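Local coordinates for coenzyme F420-dependent N(5),N(10)-methenyltetrahydromethanopterin reductase-related protein (Desulfurobacterium thermolithotrophum DSM 11699, PDB 6HUY) that binds the iron-guanylylpyridinol cofactor as a paralogue of the hydrogenase Hmd and probably binds methenyl-tetrahydrofolate, at the interface of chains B and A. Residues are numbered along the deposited sequence; one frame, centred on the assembly and turned at random. Chains: chain A, Coenzyme F420-dependent N(5),N(10)-methenyltetrahydromethanopterin reductase-related protein; chain B, Coenzyme F420-dependent N(5),N(10)-methenyltetrahydromethanopterin reductase-related protein.

Contact 1: the interface of chains B and A. Residues chain B 227, 276; chain A 17-18, 23.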
loop_
_atom_site.group_PDB
_atom_site.type_symbol
_atom_site.label_atom_id
_atom_site.label_comp_id
_atom_site.label_asym_id
_atom_site.label_seq_id
_atom_site.Cartn_x
_atom_site.Cartn_y
_atom_site.Cartn_z
ATOM N N ILE B 227 -3.972 19.382 12.776
ATOM C CA ILE B 227 -3.088 20.471 12.364
ATOM C C ILE B 227 -3.503 21.047 11.009
ATOM O O ILE B 227 -3.732 22.247 10.886
ATOM C CB ILE B 227 -1.615 20.007 12.356
ATOM C CG1 ILE B 227 -1.236 19.418 13.721
ATOM C CG2 ILE B 227 -0.681 21.158 12.048
ATOM C CD1 ILE B 227 -0.094 18.432 13.656
ATOM N N LEU B 276 5.053 18.958 11.284
ATOM C CA LEU B 276 4.367 20.089 11.892
ATOM C C LEU B 276 4.182 19.955 13.395
ATOM O O LEU B 276 3.868 20.954 14.054
ATOM C CB LEU B 276 3.000 20.284 11.230
ATOM C CG LEU B 276 3.048 20.482 9.713
ATOM C CD1 LEU B 276 1.708 20.158 9.091
ATOM C CD2 LEU B 276 3.459 21.916 9.399
ATOM N N LYS A 17 -6.499 28.848 10.008
ATOM C CA LYS A 17 -6.624 27.404 10.173
ATOM C C LYS A 17 -5.271 26.754 10.457
ATOM O O LYS A 17 -5.119 26.003 11.428
ATOM C CB LYS A 17 -7.264 26.798 8.914
ATOM C CG LYS A 17 -8.784 26.899 8.878
ATOM C CD LYS A 17 -9.396 25.911 9.864
ATOM C CE LYS A 17 -10.791 26.308 10.303
ATOM N NZ LYS A 17 -11.044 25.872 11.713
ATOM N N LEU A 18 -4.292 27.031 9.601
ATOM C CA LEU A 18 -2.915 26.573 9.741
ATOM C C LEU A 18 -2.039 27.814 9.842
ATOM O O LEU A 18 -1.910 28.566 8.871
ATOM C CB LEU A 18 -2.505 25.710 8.545
ATOM C CG LEU A 18 -1.061 25.193 8.514
ATOM C CD1 LEU A 18 -0.875 24.100 9.554
ATOM C CD2 LEU A 18 -0.688 24.698 7.134
ATOM N N LYS A 23 4.237 27.905 12.038
ATOM C CA LYS A 23 4.577 26.498 11.848
ATOM C C LYS A 23 5.735 26.326 10.872
ATOM O O LYS A 23 6.614 25.488 11.094
ATOM C CB LYS A 23 3.350 25.725 11.359
ATOM C CG LYS A 23 2.287 25.456 12.431
ATOM C CD LYS A 23 2.638 24.247 13.307
ATOM C CE LYS A 23 1.423 23.700 14.052
ATOM N NZ LYS A 23 1.133 24.445 15.316
HETATM O O HOH W 1 -3.569 24.177 12.609
#
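The carbonyl oxygens of B:Ile227 and A:Lys17 grip one water between them. Water 1 lies 2.6 Å from B:Ile227 O and 2.7 Å from A:Lys17 O, and the two links open at about 100° at the water, close to the tetrahedral value. Two acceptors face each other here, 4.0 Å apart from B:Ile227 O to A:Lys17 O, so a water is the natural go-between. Each carbonyl sits at or near the carboxyl end of its helix, 207-228 in chain B and 13-17 in chain A, where the helix dipoles would probably make both oxygens stronger acceptors. Beside this bridge, aliphatic groups meet. A:Leu18 turns its CG away from its own backbone N (chi1 178°), which carries methyl CD1 over B:Ile227 O and to 3.9 Å from B:Ile227 CG2, the two side chains meeting at a slant. The same CG2 methyl touches A:Lys23 CE from another direction, the lysine running across the isoleucine at about a right angle. Bends at chi2 and chi4 lay the lysine's hydrocarbon along chain B: CD comes 3.6 Å from B:Leu276 O, so methylenes rather than the ammonium group meet that carbonyl. The patch is a small, partly hydrated edge of the dimer interface. It sets the N-terminal part of chain A against the end of a central helix of chain B, and may steady their relative position.

Contact 2: the interface of chains B and A. Residues chain B 314-315; chain A 122, 166-169, 197, 344.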
loop_
_atom_site.group_PDB
_atom_site.type_symbol
_atom_site.label_atom_id
_atom_site.label_comp_id
_atom_site.label_asym_id
_atom_site.label_seq_id
_atom_site.Cartn_x
_atom_site.Cartn_y
_atom_site.Cartn_z
ATOM N N THR B 314 4.546 0.818 -16.988
ATOM C CA THR B 314 3.325 0.395 -16.331
ATOM C C THR B 314 2.742 1.603 -15.615
ATOM O O THR B 314 3.474 2.502 -15.187
ATOM C CB THR B 314 3.590 -0.758 -15.357
ATOM O OG1 THR B 314 2.380 -1.478 -15.129
ATOM C CG2 THR B 314 4.146 -0.257 -14.018
ATOM N N TYR B 315 1.423 1.614 -15.486
ATOM C CA TYR B 315 0.732 2.677 -14.765
ATOM C C TYR B 315 0.674 2.306 -13.291
ATOM O O TYR B 315 -0.286 1.666 -12.810
ATOM C CB TYR B 315 -0.647 2.907 -15.347
ATOM C CG TYR B 315 -0.600 3.563 -16.697
ATOM C CD1 TYR B 315 -0.133 4.861 -16.830
ATOM C CD2 TYR B 315 -1.019 2.898 -17.833
ATOM C CE1 TYR B 315 -0.089 5.488 -18.051
ATOM C CE2 TYR B 315 -0.983 3.509 -19.063
ATOM C CZ TYR B 315 -0.516 4.816 -19.164
ATOM O OH TYR B 315 -0.465 5.453 -20.380
ATOM N N LEU A 122 -2.229 12.510 -13.948
ATOM C CA LEU A 122 -2.851 11.490 -14.787
ATOM C C LEU A 122 -4.353 11.429 -14.564
ATOM O O LEU A 122 -5.107 11.140 -15.498
ATOM C CB LEU A 122 -2.225 10.113 -14.524
ATOM C CG LEU A 122 -1.468 9.541 -15.724
ATOM C CD1 LEU A 122 -0.284 10.430 -16.027
ATOM C CD2 LEU A 122 -1.019 8.145 -15.470
ATOM N N LEU A 166 7.885 5.778 -17.199
ATOM C CA LEU A 166 6.990 4.718 -16.744
ATOM C C LEU A 166 5.644 4.762 -17.446
ATOM O O LEU A 166 4.838 3.865 -17.228
ATOM C CB LEU A 166 6.740 4.731 -15.224
ATOM C CG LEU A 166 7.972 4.784 -14.316
ATOM C CD1 LEU A 166 7.543 4.691 -12.848
ATOM C CD2 LEU A 166 8.982 3.697 -14.675
ATOM N N LEU A 167 5.366 5.764 -18.278
ATOM C CA LEU A 167 4.069 5.885 -18.938
ATOM C C LEU A 167 4.075 5.157 -20.272
ATOM O O LEU A 167 5.024 5.273 -21.052
ATOM C CB LEU A 167 3.693 7.349 -19.174
ATOM C CG LEU A 167 3.621 8.280 -17.966
ATOM C CD1 LEU A 167 3.099 9.629 -18.410
ATOM C CD2 LEU A 167 2.744 7.695 -16.871
ATOM N N ARG A 168 2.996 4.412 -20.531
ATOM C CA ARG A 168 2.831 3.759 -21.822
ATOM C C ARG A 168 2.650 4.778 -22.939
ATOM O O ARG A 168 3.076 4.538 -24.069
ATOM C CB ARG A 168 1.642 2.801 -21.760
ATOM C CG ARG A 168 1.128 2.299 -23.111
ATOM C CD ARG A 168 2.160 1.466 -23.844
ATOM N NE ARG A 168 1.516 0.443 -24.671
ATOM C CZ ARG A 168 1.199 -0.783 -24.252
ATOM N NH1 ARG A 168 0.608 -1.640 -25.085
ATOM N NH2 ARG A 168 1.470 -1.159 -23.004
ATOM N N LYS A 169 2.053 5.926 -22.641
ATOM C CA LYS A 169 1.789 6.939 -23.650
ATOM C C LYS A 169 2.251 8.287 -23.104
ATOM O O LYS A 169 1.969 8.612 -21.934
ATOM C CB LYS A 169 0.294 6.972 -24.005
ATOM C CG LYS A 169 -0.047 7.748 -25.262
ATOM C CD LYS A 169 -1.567 7.842 -25.425
ATOM C CE LYS A 169 -1.983 8.122 -26.866
ATOM N NZ LYS A 169 -2.275 9.565 -27.076
ATOM N N GLU A 197 3.512 9.658 -12.272
ATOM C CA GLU A 197 2.639 9.080 -11.261
ATOM C C GLU A 197 3.272 9.064 -9.887
ATOM O O GLU A 197 2.598 8.706 -8.915
ATOM C CB GLU A 197 2.237 7.652 -11.642
ATOM C CG GLU A 197 1.407 7.548 -12.884
ATOM C CD GLU A 197 1.133 6.101 -13.263
ATOM O OE1 GLU A 197 0.017 5.618 -12.977
ATOM O OE2 GLU A 197 2.047 5.439 -13.823
ATOM N N TRP A 344 -9.421 5.667 -12.972
ATOM C CA TRP A 344 -8.928 6.860 -12.281
ATOM C C TRP A 344 -10.072 7.800 -11.925
ATOM O O TRP A 344 -10.106 8.356 -10.821
ATOM C CB TRP A 344 -7.880 7.592 -13.123
ATOM C CG TRP A 344 -6.520 7.037 -12.944
ATOM C CD1 TRP A 344 -5.865 6.846 -11.763
ATOM C CD2 TRP A 344 -5.629 6.612 -13.972
ATOM N NE1 TRP A 344 -4.623 6.306 -11.990
ATOM C CE2 TRP A 344 -4.447 6.161 -13.340
ATOM C CE3 TRP A 344 -5.712 6.568 -15.361
ATOM C CZ2 TRP A 344 -3.367 5.662 -14.055
ATOM C CZ3 TRP A 344 -4.658 6.077 -16.064
ATOM C CH2 TRP A 344 -3.488 5.622 -15.414
HETATM O O HOH W 2 -0.062 8.198 -20.401
#
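This contact appears to anchor the dimer: a loop of chain B inserts one aromatic side chain, B:Tyr315, into chain A. B:Tyr315 buries 115 Å² there, its CG anti to its own carbonyl carbon (chi1 -71°), which directs the ring into chain A. The six-membered ring of A:Trp344 presents its CH2 edge to one face of the tyrosine ring, the planes 87° apart in an edge-to-face pair, with CH2 3.7 Å from B:Tyr315 CD1. A:Leu122 crosses the ring at about a right angle, its CD2 on that same side and also 3.7 Å from B:Tyr315 CD1. From the opposite side A:Leu167 CD2 meets B:Tyr315 CE1 at 3.8 Å. Nearer the backbone, the carboxylate of A:Glu197 reaches B:Tyr315 CA on a chain extended beyond CG, its carbon CD level with the ring plane at the edge. At the far end B:Tyr315 OH, the phenol, binds water 2 at 2.8 Å, and this water binds A:Lys169 O at 2.6 Å. A direct bond from A:Lys169 N to the OH is weak; the one from B:Thr314 N to A:Leu166 O is weak and doubtful. With an alanine in place of B:Tyr315, the A:Trp344 edge would probably lose its aromatic face and water 2 its phenol partner, leaving a gap between the leucines. The inserted ring probably holds the loop around residues 314-315 against chain A.

Contact 3: the interface of chains B and A. Residues chain B 249, 261-262, 266-267; chain A 194, 198, 202, 210.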
loop_
_atom_site.group_PDB
_atom_site.type_symbol
_atom_site.label_atom_id
_atom_site.label_comp_id
_atom_site.label_asym_id
_atom_site.label_seq_id
_atom_site.Cartn_x
_atom_site.Cartn_y
_atom_site.Cartn_z
ATOM N N LEU B 249 5.596 -0.116 -7.852
ATOM C CA LEU B 249 7.024 0.015 -8.108
ATOM C C LEU B 249 7.767 -1.219 -7.611
ATOM O O LEU B 249 8.600 -1.780 -8.327
ATOM C CB LEU B 249 7.560 1.281 -7.453
ATOM C CG LEU B 249 7.133 2.599 -8.104
ATOM C CD1 LEU B 249 7.577 3.747 -7.198
ATOM C CD2 LEU B 249 7.679 2.764 -9.517
ATOM N N LEU B 261 13.591 5.299 -8.632
ATOM C CA LEU B 261 12.513 6.096 -9.210
ATOM C C LEU B 261 11.913 7.077 -8.210
ATOM O O LEU B 261 11.590 8.206 -8.584
ATOM C CB LEU B 261 11.431 5.178 -9.783
ATOM C CG LEU B 261 11.913 4.354 -10.982
ATOM C CD1 LEU B 261 10.955 3.214 -11.314
ATOM C CD2 LEU B 261 12.109 5.240 -12.192
ATOM N N LEU B 262 11.752 6.693 -6.944
ATOM C CA LEU B 262 11.036 7.588 -6.027
ATOM C C LEU B 262 11.811 8.873 -5.751
ATOM O O LEU B 262 11.201 9.942 -5.604
ATOM C CB LEU B 262 10.730 6.883 -4.705
ATOM C CG LEU B 262 9.289 6.459 -4.430
ATOM C CD1 LEU B 262 9.162 5.947 -2.994
ATOM C CD2 LEU B 262 8.295 7.555 -4.655
ATOM N N ALA B 266 14.168 13.988 -3.096
ATOM C CA ALA B 266 12.908 14.706 -3.224
ATOM C C ALA B 266 12.009 14.425 -2.029
ATOM O O ALA B 266 11.371 15.337 -1.492
ATOM C CB ALA B 266 12.208 14.325 -4.533
ATOM N N MET B 267 11.982 13.172 -1.575
ATOM C CA MET B 267 11.163 12.797 -0.426
ATOM C C MET B 267 11.584 13.569 0.822
ATOM O O MET B 267 10.741 14.095 1.559
ATOM C CB MET B 267 11.280 11.295 -0.185
ATOM C CG MET B 267 10.544 10.430 -1.191
ATOM S SD MET B 267 10.570 8.693 -0.699
ATOM C CE MET B 267 9.442 8.754 0.672
ATOM N N LEU A 194 10.457 13.803 -12.034
ATOM C CA LEU A 194 9.961 12.535 -11.527
ATOM C C LEU A 194 8.982 11.918 -12.511
ATOM O O LEU A 194 8.238 12.643 -13.181
ATOM C CB LEU A 194 9.244 12.709 -10.177
ATOM C CG LEU A 194 10.043 13.224 -8.978
ATOM C CD1 LEU A 194 9.105 13.310 -7.780
ATOM C CD2 LEU A 194 11.265 12.341 -8.673
ATOM N N LEU A 198 4.547 9.417 -9.780
ATOM C CA LEU A 198 5.214 9.507 -8.490
ATOM C C LEU A 198 5.250 10.934 -7.942
ATOM O O LEU A 198 5.604 11.117 -6.779
ATOM C CB LEU A 198 6.647 8.964 -8.596
ATOM C CG LEU A 198 6.860 7.439 -8.688
ATOM C CD1 LEU A 198 6.079 6.776 -9.853
ATOM C CD2 LEU A 198 8.340 7.142 -8.807
ATOM N N VAL A 202 5.167 11.698 -3.797
ATOM C CA VAL A 202 6.330 12.306 -3.172
ATOM C C VAL A 202 6.006 13.696 -2.642
ATOM O O VAL A 202 6.516 14.099 -1.592
ATOM C CB VAL A 202 7.501 12.338 -4.168
ATOM C CG1 VAL A 202 8.638 13.199 -3.633
ATOM C CG2 VAL A 202 7.968 10.923 -4.432
ATOM N N THR A 210 3.829 8.106 2.625
ATOM C CA THR A 210 4.796 7.597 1.657
ATOM C C THR A 210 6.132 7.315 2.329
ATOM O O THR A 210 6.744 6.263 2.117
ATOM C CB THR A 210 4.976 8.603 0.524
ATOM O OG1 THR A 210 3.706 8.888 -0.066
ATOM C CG2 THR A 210 5.947 8.084 -0.566
#
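The chain B backbone turns from the end of helix 232-262, at B:Leu262, into helix 264-271, which carries B:Ala266, and at this corner both residues meet A:Val202 on helix 196-203 of chain A, with strand 190-195 and helix 207-228 alongside. A:Leu198 and A:Val202, four residues apart on the short helix, carry most of the contact from chain A. The CD2 methyl of A:Leu198 lies among B:Leu249, B:Leu261 and B:Leu262. It meets B:Leu249 CD1 tip to tip at 3.8 Å and B:Leu261 CB at 3.8 Å, and rests 3.4 Å from B:Leu261 O, placing a methyl against a carbonyl near the helix end. A:Val202 splits its two branches: with CG1 opposite the backbone N (chi1 169°), that methyl turns to B:Ala266 CB at 3.9 Å, while CG2 faces B:Leu262. The leucine and valine run antiparallel, flank to flank, and B:Leu262 holds a chi1 of -107°, well off a staggered value, which suggests local strain. A:Leu194 CD2 comes 3.9 Å from B:Leu262 O. Farther along, B:Met267 passes its CG across the valine at about a right angle, then bends at chi3 so that its terminal methyl CE slants onto A:Thr210 CG2 at 3.8 Å. The interlocking methyls make this an apolar seam of the subunit interface. Its tightest carbon pair is B:Leu262 CD2 against A:Val202 CG2, at 3.4 Å.

The C-alpha centres of contact 2 and contact 3 lie about 14 Å apart, and both draw on helix 196-203 of chain A: A:Glu197 serves contact 2, and the neighbouring A:Leu198 with A:Val202 serves contact 3. Between C-alpha centres, contact 1 stands off by about 24 Å from contact 3 and 34 Å from contact 2. Helix 207-228 supplies B:Ile227 to contact 1 and, from the other subunit, A:Thr210 to contact 3. Together they run from a hydrated edge through an apolar seam to an inserted aromatic ring, consistent with the intertwined dimer typical of Hmd proteins.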